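Local coordinates for protein esterase A (Caulobacter crescentus, PDB 5GKV) that probably hydrolyses ester bonds as a serine hydrolase related to penicillin-binding proteins and beta-lactamases, at residues A[124-129]-A[318-323]; A[167-172]-A[310-315]; A[88-93]-A[179-184]; A[130-135]-A[155-160]; A[334-339]-A[351-356]. All coordinates share one frame; numbering follows the deposited sequence.

Contacts 1, 2 and 4 form one continuous patch, while contacts 3 and 5 adjoin it through contact 1. Contact 2 lies nearest the probable active site: Tyr169 touches Ser80, and its OH is hydrogen-bonded to Lys83 NZ, consistent with the Ser-x-x-Lys and tyrosine elements of this family. Contact 1, centred about 11 Å from contact 2, meets it where His128 ND1 accepts from His170 N. Contact 4 joins contact 2 through the Ser133 OG to Gly168 O hydrogen bond, 2.7 Å. Leu126 CD1 of contact 1 packs at 3.5 Å on Ile90 CG2 of contact 3, and Met323 N of contact 1 bonds Gly339 O of contact 5 at 2.8 Å. Contacts 4 and 5 are farthest apart, centres about 32 Å.

Contact 1: residues A[124-129]-A[318-323]; sequences QALSHQ and WGAGFM
His128 and Trp318 bring their rings together where a Schellman motif ends helix 122-126; His128, at positive phi, is its C-prime residue, with Gln129 N bonded to Gln124 O at 3.0 Å. The aromatic contact is oblique, with planes at 47° and side chains crossing at about a right angle. CD2 of His128 stands 3.4 Å above the indole plane, over the middle of the six-membered ring, while Ser127 O also lies over one face of the indole. Leu126 CB rests on the Ala320 peptide, 3.7 Å from its C, and Ser127 CB sits against Trp318 CB. The backbones also come close, Gly321 CA making a CA-H...O contact with Leu126 O at 3.2 Å.

Ser127 OG, placed between the backbone N and the carbonyl carbon (chi1 57°), accepts from Gln129 NE2 at 2.8 Å and also bonds Glu123 O. His128 is fixed at both ring nitrogens, ND1 accepting from His170 N of the neighbouring loop 167-172, which probably lines the active site. In the plane of the imidazole, a water lies 2.8 Å from His128 NE2 and donates to Gly321 O at 2.7 Å.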
# COMPACT_ATOMS: atom_id res chain seq x y z
N GLN A 124 -6.62 11.29 -11.67
CA GLN A 124 -6.97 10.21 -12.59
C GLN A 124 -5.90 9.13 -12.59
O GLN A 124 -6.21 7.93 -12.57
CB GLN A 124 -7.19 10.78 -14.01
CG GLN A 124 -8.55 11.45 -14.17
CD GLN A 124 -8.63 12.40 -15.36
OE1 GLN A 124 -7.73 12.47 -16.18
NE2 GLN A 124 -9.73 13.13 -15.44
N ALA A 125 -4.63 9.54 -12.60
CA ALA A 125 -3.52 8.59 -12.55
C ALA A 125 -3.54 7.78 -11.26
O ALA A 125 -3.32 6.56 -11.28
CB ALA A 125 -2.18 9.32 -12.66
N LEU A 126 -3.78 8.44 -10.13
CA LEU A 126 -3.69 7.77 -8.84
C LEU A 126 -4.90 6.88 -8.56
O LEU A 126 -4.79 6.00 -7.71
CB LEU A 126 -3.53 8.79 -7.71
CG LEU A 126 -2.20 9.56 -7.74
CD1 LEU A 126 -2.18 10.57 -6.59
CD2 LEU A 126 -1.02 8.60 -7.64
N SER A 127 -6.01 7.07 -9.28
CA SER A 127 -7.16 6.19 -9.14
C SER A 127 -7.25 5.16 -10.27
O SER A 127 -8.33 4.59 -10.50
CB SER A 127 -8.45 7.02 -9.05
OG SER A 127 -8.61 7.88 -10.17
N HIS A 128 -6.14 4.88 -10.95
CA HIS A 128 -6.01 3.77 -11.89
C HIS A 128 -6.90 3.97 -13.11
O HIS A 128 -7.38 3.00 -13.69
CB HIS A 128 -6.29 2.43 -11.17
CG HIS A 128 -5.43 2.26 -9.94
ND1 HIS A 128 -4.12 1.83 -10.01
CD2 HIS A 128 -5.67 2.55 -8.64
CE1 HIS A 128 -3.60 1.83 -8.79
NE2 HIS A 128 -4.51 2.27 -7.94
N GLN A 129 -7.09 5.22 -13.53
CA GLN A 129 -7.91 5.53 -14.69
C GLN A 129 -7.11 5.75 -15.96
O GLN A 129 -7.70 5.75 -17.05
CB GLN A 129 -8.75 6.78 -14.41
CG GLN A 129 -9.75 6.60 -13.31
CD GLN A 129 -10.65 7.80 -13.22
OE1 GLN A 129 -11.42 8.07 -14.14
NE2 GLN A 129 -10.55 8.55 -12.12
N TRP A 318 -12.34 3.91 -5.48
CA TRP A 318 -10.99 4.48 -5.41
C TRP A 318 -11.04 5.94 -5.00
O TRP A 318 -11.80 6.73 -5.59
CB TRP A 318 -10.29 4.38 -6.76
CG TRP A 318 -9.82 3.02 -7.16
CD1 TRP A 318 -10.29 2.24 -8.18
CD2 TRP A 318 -8.74 2.28 -6.56
NE1 TRP A 318 -9.59 1.07 -8.24
CE2 TRP A 318 -8.63 1.07 -7.26
CE3 TRP A 318 -7.86 2.54 -5.49
CZ2 TRP A 318 -7.68 0.10 -6.93
CZ3 TRP A 318 -6.91 1.57 -5.16
CH2 TRP A 318 -6.83 0.37 -5.88
N GLY A 319 -10.23 6.30 -4.00
CA GLY A 319 -9.78 7.66 -3.80
C GLY A 319 -8.55 7.94 -4.64
O GLY A 319 -8.26 7.25 -5.62
N ALA A 320 -7.79 8.96 -4.23
CA ALA A 320 -6.56 9.34 -4.95
C ALA A 320 -5.39 8.46 -4.49
O ALA A 320 -4.46 8.90 -3.80
CB ALA A 320 -6.27 10.83 -4.76
N GLY A 321 -5.44 7.20 -4.92
CA GLY A 321 -4.47 6.19 -4.57
C GLY A 321 -4.84 5.31 -3.39
O GLY A 321 -4.37 4.17 -3.31
N PHE A 322 -5.69 5.80 -2.49
CA PHE A 322 -6.22 4.98 -1.41
C PHE A 322 -7.41 4.14 -1.90
O PHE A 322 -8.24 4.61 -2.69
CB PHE A 322 -6.68 5.85 -0.23
CG PHE A 322 -5.58 6.63 0.46
CD1 PHE A 322 -4.65 5.99 1.26
CD2 PHE A 322 -5.51 8.02 0.33
CE1 PHE A 322 -3.65 6.71 1.92
CE2 PHE A 322 -4.49 8.76 0.97
CZ PHE A 322 -3.56 8.10 1.77
N MET A 323 -7.49 2.90 -1.43
CA MET A 323 -8.71 2.12 -1.59
C MET A 323 -9.68 2.52 -0.49
O MET A 323 -9.33 2.49 0.70
CB MET A 323 -8.40 0.62 -1.54
CG MET A 323 -9.61 -0.26 -1.86
SD MET A 323 -9.23 -2.02 -1.94
CE MET A 323 -7.40 -1.99 -1.98
O HOH W 1 -3.49 2.48 -5.29

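Contact 2: residues A[167-172]-A[310-315]; sequences SGYHPV and LVLPYE
Ser167 O accepts from Leu310 N at 2.7 Å with a nearly straight bond (171° at the hydrogen), the donor lying in the carbonyl plane. This bond joins two irregular loops, whose CA atoms come closest at Gly168 and Leu310, 4.5 Å apart. Segment 167-172 carries Tyr169, whose position and bond from OH to Lys83 NZ are consistent with the active-site tyrosine of the penicillin-binding protein and beta-lactamase fold. Between strands 305-306 and 315-318, the loop holding 310-315 packs against it. Asp309 ties the two together: its OD2 accepts from the backbone N of Tyr169, Val311 and Leu312, and its OD1 is bonded to Ser167 OG.

With CG anti to the backbone N (chi1 179°), the Tyr169 ring lies beside Leu312, whose CD1 comes over one face in a CH-pi contact, 3.7 Å from the centroid and 21° off the normal. Leu312 CG adds a contact to Tyr169 CB at 3.6 Å. On the opposite face lies Pro171 N, displaced toward the rim, so the ring is bracketed from both sides. Leu310 CG folds back to 3.4 Å from Ser167 O. Val311 turns both methyls to the backbone of Tyr169; the buried carbonyl Tyr169 O finds no polar partner in the model and is packed by Val311 CG2 at 3.4 Å.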
# COMPACT_ATOMS: atom_id res chain seq x y z
N SER A 167 -11.91 1.72 -13.60
CA SER A 167 -10.54 1.64 -13.13
C SER A 167 -9.92 0.32 -13.56
O SER A 167 -10.61 -0.70 -13.71
CB SER A 167 -10.47 1.80 -11.60
OG SER A 167 -11.22 0.78 -10.96
N GLY A 168 -8.62 0.35 -13.83
CA GLY A 168 -7.87 -0.85 -14.14
C GLY A 168 -6.58 -0.84 -13.35
O GLY A 168 -5.58 -0.24 -13.77
N TYR A 169 -6.61 -1.48 -12.19
CA TYR A 169 -5.54 -1.40 -11.21
C TYR A 169 -4.16 -1.57 -11.85
O TYR A 169 -3.94 -2.49 -12.63
CB TYR A 169 -5.78 -2.47 -10.16
CG TYR A 169 -4.74 -2.54 -9.06
CD1 TYR A 169 -4.60 -1.50 -8.14
CD2 TYR A 169 -3.93 -3.66 -8.92
CE1 TYR A 169 -3.66 -1.58 -7.10
CE2 TYR A 169 -3.00 -3.75 -7.89
CZ TYR A 169 -2.87 -2.71 -6.99
OH TYR A 169 -1.95 -2.81 -5.99
N HIS A 170 -3.25 -0.64 -11.53
CA HIS A 170 -1.87 -0.61 -11.99
C HIS A 170 -0.97 -1.21 -10.90
O HIS A 170 -0.50 -0.45 -10.03
CB HIS A 170 -1.40 0.83 -12.25
CG HIS A 170 -2.13 1.55 -13.35
ND1 HIS A 170 -3.48 1.43 -13.58
CD2 HIS A 170 -1.67 2.45 -14.26
CE1 HIS A 170 -3.83 2.21 -14.59
NE2 HIS A 170 -2.75 2.84 -15.02
N PRO A 171 -0.70 -2.52 -10.88
CA PRO A 171 -0.01 -3.08 -9.70
C PRO A 171 1.44 -2.63 -9.54
O PRO A 171 1.90 -2.49 -8.40
CB PRO A 171 -0.10 -4.60 -9.93
CG PRO A 171 -0.25 -4.76 -11.40
CD PRO A 171 -1.05 -3.55 -11.87
N VAL A 172 2.17 -2.39 -10.62
CA VAL A 172 3.56 -1.97 -10.54
C VAL A 172 3.74 -0.54 -11.06
O VAL A 172 4.41 0.29 -10.43
CB VAL A 172 4.48 -2.95 -11.31
CG1 VAL A 172 5.94 -2.57 -11.09
CG2 VAL A 172 4.20 -4.40 -10.88
N LEU A 310 -11.07 -3.39 -13.87
CA LEU A 310 -10.70 -4.20 -15.02
C LEU A 310 -9.62 -5.22 -14.69
O LEU A 310 -9.46 -6.20 -15.44
CB LEU A 310 -10.22 -3.30 -16.17
CG LEU A 310 -11.23 -2.28 -16.69
CD1 LEU A 310 -10.56 -1.27 -17.63
CD2 LEU A 310 -12.37 -3.05 -17.40
N VAL A 311 -8.89 -5.03 -13.60
CA VAL A 311 -7.74 -5.85 -13.25
C VAL A 311 -7.97 -6.63 -11.96
O VAL A 311 -7.85 -7.86 -11.94
CB VAL A 311 -6.45 -4.99 -13.16
CG1 VAL A 311 -5.27 -5.84 -12.71
CG2 VAL A 311 -6.15 -4.32 -14.50
N LEU A 312 -8.32 -5.94 -10.89
CA LEU A 312 -8.67 -6.64 -9.66
C LEU A 312 -10.12 -7.11 -9.74
O LEU A 312 -10.99 -6.34 -10.13
CB LEU A 312 -8.46 -5.75 -8.44
CG LEU A 312 -7.01 -5.29 -8.21
CD1 LEU A 312 -6.90 -4.32 -7.03
CD2 LEU A 312 -6.08 -6.48 -8.00
N PRO A 313 -10.39 -8.36 -9.43
CA PRO A 313 -11.74 -8.92 -9.63
C PRO A 313 -12.71 -8.54 -8.50
O PRO A 313 -13.23 -9.41 -7.78
CB PRO A 313 -11.46 -10.43 -9.69
CG PRO A 313 -10.25 -10.63 -8.83
CD PRO A 313 -9.40 -9.39 -9.04
N TYR A 314 -12.97 -7.24 -8.38
CA TYR A 314 -13.78 -6.69 -7.30
C TYR A 314 -14.42 -5.40 -7.76
O TYR A 314 -13.90 -4.70 -8.63
CB TYR A 314 -12.95 -6.35 -6.04
CG TYR A 314 -12.19 -7.50 -5.41
CD1 TYR A 314 -12.70 -8.21 -4.33
CD2 TYR A 314 -10.93 -7.85 -5.88
CE1 TYR A 314 -11.98 -9.25 -3.75
CE2 TYR A 314 -10.21 -8.88 -5.32
CZ TYR A 314 -10.74 -9.58 -4.25
OH TYR A 314 -10.00 -10.60 -3.70
N GLU A 315 -15.55 -5.07 -7.14
CA GLU A 315 -16.05 -3.70 -7.15
C GLU A 315 -15.20 -2.88 -6.18
O GLU A 315 -15.12 -3.22 -4.99
CB GLU A 315 -17.52 -3.64 -6.77
CG GLU A 315 -18.20 -2.37 -7.25
CD GLU A 315 -19.45 -1.97 -6.46
OE1 GLU A 315 -20.21 -2.86 -6.00
OE2 GLU A 315 -19.67 -0.75 -6.31

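Contact 3: residues A[88-93]-A[179-184]; sequences LLIARL and GEIFRR
Phe182 is the side chain that fills the groove between the two helices, pressing its ring onto Leu89, Ile90 and Leu93. Its CG stands anti to the backbone N (chi1 -175°), and the ring reaches across to helix 82-95. Leu93 crosses it at about a right angle: the methyl CD1 approaches Phe182 CD2 obliquely, at 3.5 Å, and Leu93 CG rests against the same side of the ring. Leu89 meets the rim instead. Its carbonyl O lies in the plane of the ring, 3.8 Å from Phe182 CE2, and its CB is 4.0 Å from that same carbon. Ile90 and Phe182 slide past each other in opposite directions, which leaves Ile90 CD1 beside Phe182 CB at 4.0 Å, and the same methyl touches Ile181 CG2. No hydrogen bond links the two segments; apart from the Leu89 carbonyl at the ring edge, the contact is apolar.

On segment 179-184 itself, Glu180 is gripped by two arginines. Arg183 binds side-on, NE to OE1 and NH2 to OE2 of Glu180, whereas Arg184 points NE and NH2 at OE2 alone, with NE at 2.6 Å. OE2 thus accepts three N-H groups, which would be expected to favour the carboxylate form. Arg184 NH1 has a further salt bridge to Glu111.

This is helix-to-helix packing that joins helix 82-95, which starts within the probable Ser-x-x-Lys motif, to helix 173-186. The axes of segments 88-93 and 179-184 approach to 10.2 Å and cross at 37°. Helix 190-202 covers the junction with Met190, which touches Leu89, Ile90 and Phe182, while Leu88 faces helix 270-281.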
# COMPACT_ATOMS: atom_id res chain seq x y z
N LEU A 88 -0.33 8.99 0.47
CA LEU A 88 -0.14 10.01 1.49
C LEU A 88 0.89 11.04 1.06
O LEU A 88 0.69 12.25 1.24
CB LEU A 88 0.27 9.35 2.81
CG LEU A 88 0.40 10.18 4.10
CD1 LEU A 88 0.48 9.25 5.27
CD2 LEU A 88 1.64 11.03 4.14
N LEU A 89 2.02 10.60 0.49
CA LEU A 89 3.06 11.54 0.10
C LEU A 89 2.55 12.52 -0.96
O LEU A 89 2.85 13.72 -0.89
CB LEU A 89 4.30 10.80 -0.39
CG LEU A 89 5.01 9.97 0.68
CD1 LEU A 89 6.14 9.11 0.08
CD2 LEU A 89 5.55 10.88 1.78
N ILE A 90 1.76 12.03 -1.92
CA ILE A 90 1.16 12.93 -2.91
C ILE A 90 0.16 13.86 -2.23
O ILE A 90 0.14 15.07 -2.48
CB ILE A 90 0.50 12.14 -4.06
CG1 ILE A 90 1.56 11.45 -4.94
CG2 ILE A 90 -0.37 13.06 -4.90
CD1 ILE A 90 2.46 12.40 -5.72
N ALA A 91 -0.71 13.30 -1.37
CA ALA A 91 -1.72 14.10 -0.68
C ALA A 91 -1.09 15.27 0.06
O ALA A 91 -1.68 16.37 0.12
CB ALA A 91 -2.50 13.23 0.31
N ARG A 92 0.09 15.06 0.64
CA ARG A 92 0.80 16.15 1.31
C ARG A 92 1.22 17.25 0.33
O ARG A 92 1.05 18.45 0.62
CB ARG A 92 2.02 15.60 2.05
CG ARG A 92 1.65 14.85 3.35
CD ARG A 92 2.90 14.33 4.06
NE ARG A 92 3.60 15.33 4.87
CZ ARG A 92 4.88 15.66 4.74
NH1 ARG A 92 5.63 15.08 3.81
NH2 ARG A 92 5.43 16.58 5.52
N LEU A 93 1.79 16.88 -0.83
CA LEU A 93 2.14 17.90 -1.84
C LEU A 93 0.93 18.73 -2.25
O LEU A 93 1.04 19.95 -2.42
CB LEU A 93 2.74 17.27 -3.09
CG LEU A 93 4.10 16.62 -3.01
CD1 LEU A 93 4.49 16.13 -4.41
CD2 LEU A 93 5.11 17.64 -2.49
N GLY A 179 5.55 8.16 -8.16
CA GLY A 179 6.89 8.53 -7.73
C GLY A 179 7.48 9.63 -8.59
O GLY A 179 8.20 10.50 -8.08
N GLU A 180 7.20 9.61 -9.89
CA GLU A 180 7.83 10.57 -10.78
C GLU A 180 7.15 11.93 -10.68
O GLU A 180 7.81 12.96 -10.73
CB GLU A 180 7.83 10.03 -12.22
CG GLU A 180 8.48 10.93 -13.26
CD GLU A 180 9.98 11.12 -13.06
OE1 GLU A 180 10.56 10.53 -12.13
OE2 GLU A 180 10.57 11.88 -13.86
N ILE A 181 5.82 11.94 -10.53
CA ILE A 181 5.12 13.18 -10.21
C ILE A 181 5.70 13.79 -8.94
O ILE A 181 6.05 14.98 -8.90
CB ILE A 181 3.61 12.91 -10.07
CG1 ILE A 181 2.99 12.48 -11.41
CG2 ILE A 181 2.89 14.16 -9.52
CD1 ILE A 181 1.57 11.96 -11.25
N PHE A 182 5.85 12.97 -7.90
CA PHE A 182 6.42 13.45 -6.64
C PHE A 182 7.82 14.02 -6.84
O PHE A 182 8.13 15.13 -6.38
CB PHE A 182 6.48 12.31 -5.61
CG PHE A 182 6.96 12.76 -4.26
CD1 PHE A 182 8.30 12.77 -3.95
CD2 PHE A 182 6.05 13.21 -3.32
CE1 PHE A 182 8.74 13.21 -2.72
CE2 PHE A 182 6.48 13.67 -2.09
CZ PHE A 182 7.82 13.67 -1.79
N ARG A 183 8.70 13.25 -7.50
CA ARG A 183 10.10 13.66 -7.68
C ARG A 183 10.19 15.00 -8.42
O ARG A 183 10.94 15.90 -8.01
CB ARG A 183 10.86 12.56 -8.43
CG ARG A 183 12.38 12.67 -8.39
CD ARG A 183 13.05 11.61 -9.30
NE ARG A 183 12.75 11.83 -10.72
CZ ARG A 183 13.10 12.92 -11.41
NH1 ARG A 183 13.77 13.90 -10.82
NH2 ARG A 183 12.76 13.02 -12.70
N ARG A 184 9.43 15.15 -9.49
CA ARG A 184 9.49 16.39 -10.26
C ARG A 184 8.95 17.59 -9.49
O ARG A 184 9.41 18.72 -9.71
CB ARG A 184 8.72 16.23 -11.56
CG ARG A 184 9.25 15.08 -12.38
CD ARG A 184 9.37 15.41 -13.81
NE ARG A 184 9.86 14.26 -14.56
CZ ARG A 184 10.15 14.30 -15.85
NH1 ARG A 184 10.01 15.44 -16.51
NH2 ARG A 184 10.58 13.20 -16.47

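Contact 4: residues A[130-135]-A[155-160]; sequences AGLSGF and AAMAPL
Met157 lies alongside the 130-135 loop, its chain fully extended. CG is anti to the backbone N (chi1 173°), and the torsions beyond stay near 180°, carrying SD and CE past Leu132 to the peptide of Gly134. The methyl CE ends 3.1 Å from Gly134 O, a close contact, and it also faces Gly131 O. Leu132 slides past Met157 in the opposite direction, its CD2 methyl 3.8 Å from Met157 CG and nearly as close to SD. Leu132 starts away from the other segment at CB, but its outer methyl returns to it. Phe135 behaves likewise: its CD1 comes to 4.1 Å from Met157 SD, making a Met-aromatic contact in which the sulfur sits obliquely to the ring, 5.3 Å from the centroid.

At the other end Leu160 CG, anti to its carbonyl carbon, lies 3.5 Å from Gly131 O, with CB as close; CD1 goes on to Gly134 O. Pro159 packs its CB on Ala130 O at 3.5 Å. The single hydrogen bond across the segments runs from Leu160 N to Gly131 O, 2.8 Å long with 162° at the hydrogen, the donor sitting on a lone pair in the carbonyl plane.

With no side chain on Gly131 to intervene, its CA and Pro159 CA come to 4.2 Å. Ser133 OG bonds Gly168 O, so the contact ties the end of helix 147-156 to a loop beside the probable active site. The chemistry is one directional bond among apolar contacts and carbons packed on backbone carbonyls: Gly131 O fixes where the chains meet, and Met157 packs along Leu132 to Gly134 O.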
# COMPACT_ATOMS: atom_id res chain seq x y z
N ALA A 130 -5.79 5.94 -15.86
CA ALA A 130 -5.00 6.42 -16.99
C ALA A 130 -4.61 5.33 -17.98
O ALA A 130 -3.87 5.61 -18.92
CB ALA A 130 -3.73 7.12 -16.49
N GLY A 131 -5.07 4.09 -17.79
CA GLY A 131 -4.89 3.08 -18.82
C GLY A 131 -3.50 2.52 -18.97
O GLY A 131 -3.20 1.92 -20.01
N LEU A 132 -2.65 2.65 -17.95
CA LEU A 132 -1.27 2.20 -18.03
C LEU A 132 -1.02 1.03 -17.07
O LEU A 132 0.05 0.92 -16.46
CB LEU A 132 -0.32 3.36 -17.74
CG LEU A 132 -0.61 4.65 -18.51
CD1 LEU A 132 0.35 5.78 -18.11
CD2 LEU A 132 -0.56 4.42 -20.04
N SER A 133 -2.00 0.12 -16.98
CA SER A 133 -2.00 -0.93 -15.95
C SER A 133 -0.76 -1.81 -16.02
O SER A 133 -0.27 -2.29 -14.99
CB SER A 133 -3.27 -1.77 -16.08
OG SER A 133 -4.42 -0.93 -16.06
N GLY A 134 -0.24 -2.03 -17.22
CA GLY A 134 1.02 -2.72 -17.43
C GLY A 134 1.46 -2.44 -18.86
O GLY A 134 0.74 -1.79 -19.63
N PHE A 135 2.66 -2.89 -19.18
CA PHE A 135 3.15 -2.79 -20.55
C PHE A 135 2.60 -3.95 -21.38
O PHE A 135 2.88 -5.11 -21.05
CB PHE A 135 4.67 -2.78 -20.58
CG PHE A 135 5.30 -1.64 -19.79
CD1 PHE A 135 5.04 -0.31 -20.11
CD2 PHE A 135 6.18 -1.91 -18.74
CE1 PHE A 135 5.63 0.73 -19.40
CE2 PHE A 135 6.78 -0.86 -18.02
CZ PHE A 135 6.51 0.45 -18.34
N ALA A 155 5.62 7.27 -20.10
CA ALA A 155 5.32 8.55 -20.73
C ALA A 155 4.97 8.38 -22.20
O ALA A 155 4.13 9.12 -22.73
CB ALA A 155 6.51 9.50 -20.57
N ALA A 156 5.57 7.40 -22.86
CA ALA A 156 5.33 7.18 -24.28
C ALA A 156 4.15 6.27 -24.56
O ALA A 156 3.72 6.18 -25.71
CB ALA A 156 6.58 6.60 -24.94
N MET A 157 3.59 5.62 -23.54
CA MET A 157 2.61 4.57 -23.78
C MET A 157 1.21 5.12 -24.05
O MET A 157 0.77 6.09 -23.44
CB MET A 157 2.58 3.62 -22.59
CG MET A 157 1.47 2.57 -22.65
SD MET A 157 1.57 1.44 -21.27
CE MET A 157 -0.05 0.66 -21.43
N ALA A 158 0.51 4.48 -25.01
CA ALA A 158 -0.89 4.76 -25.27
C ALA A 158 -1.78 4.03 -24.26
O ALA A 158 -1.53 2.87 -23.95
CB ALA A 158 -1.26 4.34 -26.68
N PRO A 159 -2.81 4.69 -23.73
CA PRO A 159 -3.66 4.06 -22.71
C PRO A 159 -4.41 2.85 -23.25
O PRO A 159 -4.86 2.82 -24.40
CB PRO A 159 -4.65 5.16 -22.33
CG PRO A 159 -4.01 6.44 -22.78
CD PRO A 159 -3.13 6.11 -23.94
N LEU A 160 -4.60 1.86 -22.38
CA LEU A 160 -5.29 0.63 -22.72
C LEU A 160 -6.80 0.73 -22.61
O LEU A 160 -7.49 -0.22 -23.00
CB LEU A 160 -4.79 -0.51 -21.81
CG LEU A 160 -3.33 -0.93 -21.97
CD1 LEU A 160 -2.84 -1.61 -20.69
CD2 LEU A 160 -3.19 -1.87 -23.16

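Contact 5: residues A[334-339]-A[351-356]; sequences TAEAFG and DPTRGV
Asp351 OD2 is gripped by two hydroxyls: Thr334 OG1 donates to it at 2.7 Å, and Tyr383 OH of helix 373-384 is its second partner. The Thr334 hydroxyl comes from above the carboxylate plane, 38° out of it, and the two side chains cross at about a right angle. On the same carboxylate, OD1 accepts the backbone N of Arg354 at 3.2 Å, with a weak bond from Thr353 N. A water donates to Thr334 OG1 and accepts from Arg354 NH1, bridging the two segments.

Farther out, Thr353 OG1 donates to Glu336 OE2 at 2.7 Å, on its anti side. Glu336 reaches it because CG takes the crowded position between backbone N and carbonyl carbon (chi1 63°) and the chain then bends at chi2. Apolar contacts lie beside them: Pro352 CG meets the edge of the Phe338 ring, 3.4 Å from CE1, and Ala337 CB packs on Asp351 CB.

Thr334 to Ala337 is a type I turn leading into strand 338-341. Across the contact, Asp351 forms an Asx motif, and Gly355 and Val356 facing Asp351 make the G1 beta bulge of the hairpin that links strands 347-351 and 356-362 of the antiparallel sheet.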
# COMPACT_ATOMS: atom_id res chain seq x y z
N THR A 334 -16.76 0.78 8.69
CA THR A 334 -16.97 2.16 8.28
C THR A 334 -16.78 2.30 6.77
O THR A 334 -15.68 2.07 6.25
CB THR A 334 -16.01 3.08 9.02
OG1 THR A 334 -16.17 2.87 10.43
CG2 THR A 334 -16.31 4.53 8.71
N ALA A 335 -17.86 2.69 6.08
CA ALA A 335 -17.82 2.75 4.62
C ALA A 335 -16.72 3.68 4.12
O ALA A 335 -16.05 3.37 3.13
CB ALA A 335 -19.18 3.19 4.06
N GLU A 336 -16.50 4.81 4.80
CA GLU A 336 -15.56 5.83 4.34
C GLU A 336 -14.16 5.65 4.93
O GLU A 336 -13.30 6.52 4.72
CB GLU A 336 -16.08 7.25 4.64
CG GLU A 336 -16.29 7.61 6.11
CD GLU A 336 -17.64 7.12 6.69
OE1 GLU A 336 -18.34 6.31 6.05
OE2 GLU A 336 -17.99 7.56 7.80
N ALA A 337 -13.89 4.56 5.64
CA ALA A 337 -12.51 4.23 5.96
C ALA A 337 -11.75 3.92 4.67
O ALA A 337 -12.34 3.67 3.62
CB ALA A 337 -12.45 3.05 6.93
N PHE A 338 -10.41 3.92 4.77
CA PHE A 338 -9.58 3.84 3.57
C PHE A 338 -8.20 3.32 3.94
O PHE A 338 -7.76 3.41 5.09
CB PHE A 338 -9.45 5.21 2.89
CG PHE A 338 -8.85 6.27 3.77
CD1 PHE A 338 -9.65 7.03 4.61
CD2 PHE A 338 -7.48 6.51 3.77
CE1 PHE A 338 -9.11 8.00 5.41
CE2 PHE A 338 -6.93 7.48 4.60
CZ PHE A 338 -7.75 8.24 5.41
N GLY A 339 -7.50 2.84 2.92
CA GLY A 339 -6.16 2.30 3.13
C GLY A 339 -5.68 1.62 1.86
O GLY A 339 -6.01 2.05 0.75
N ASP A 351 -9.55 5.07 9.77
CA ASP A 351 -10.98 5.34 9.90
C ASP A 351 -11.11 6.70 10.58
O ASP A 351 -11.08 6.80 11.81
CB ASP A 351 -11.68 4.24 10.69
CG ASP A 351 -13.16 4.48 10.87
OD1 ASP A 351 -13.67 5.57 10.49
OD2 ASP A 351 -13.81 3.57 11.43
N PRO A 352 -11.22 7.78 9.80
CA PRO A 352 -11.33 9.11 10.43
C PRO A 352 -12.61 9.29 11.22
O PRO A 352 -12.63 10.12 12.13
CB PRO A 352 -11.28 10.08 9.24
CG PRO A 352 -10.61 9.31 8.15
CD PRO A 352 -11.06 7.87 8.34
N THR A 353 -13.67 8.54 10.89
CA THR A 353 -14.94 8.71 11.58
C THR A 353 -14.87 8.21 13.02
O THR A 353 -15.38 8.85 13.94
CB THR A 353 -16.05 7.99 10.82
OG1 THR A 353 -16.15 8.53 9.50
CG2 THR A 353 -17.37 8.13 11.53
N ARG A 354 -14.25 7.05 13.22
CA ARG A 354 -14.10 6.48 14.56
C ARG A 354 -12.76 6.84 15.20
O ARG A 354 -12.56 6.56 16.39
CB ARG A 354 -14.25 4.95 14.50
CG ARG A 354 -15.47 4.45 13.73
CD ARG A 354 -16.73 4.51 14.57
NE ARG A 354 -16.65 3.63 15.73
CZ ARG A 354 -17.09 2.37 15.75
NH1 ARG A 354 -17.64 1.84 14.66
NH2 ARG A 354 -16.98 1.66 16.86
N GLY A 355 -11.83 7.45 14.46
CA GLY A 355 -10.54 7.78 15.03
C GLY A 355 -9.57 6.62 15.18
O GLY A 355 -8.59 6.74 15.93
N VAL A 356 -9.78 5.51 14.48
CA VAL A 356 -8.94 4.33 14.67
C VAL A 356 -8.16 4.04 13.39
O VAL A 356 -8.48 4.54 12.31
CB VAL A 356 -9.76 3.10 15.11
CG1 VAL A 356 -10.57 3.41 16.36
CG2 VAL A 356 -10.67 2.62 13.99
O HOH W 2 -18.28 2.91 11.86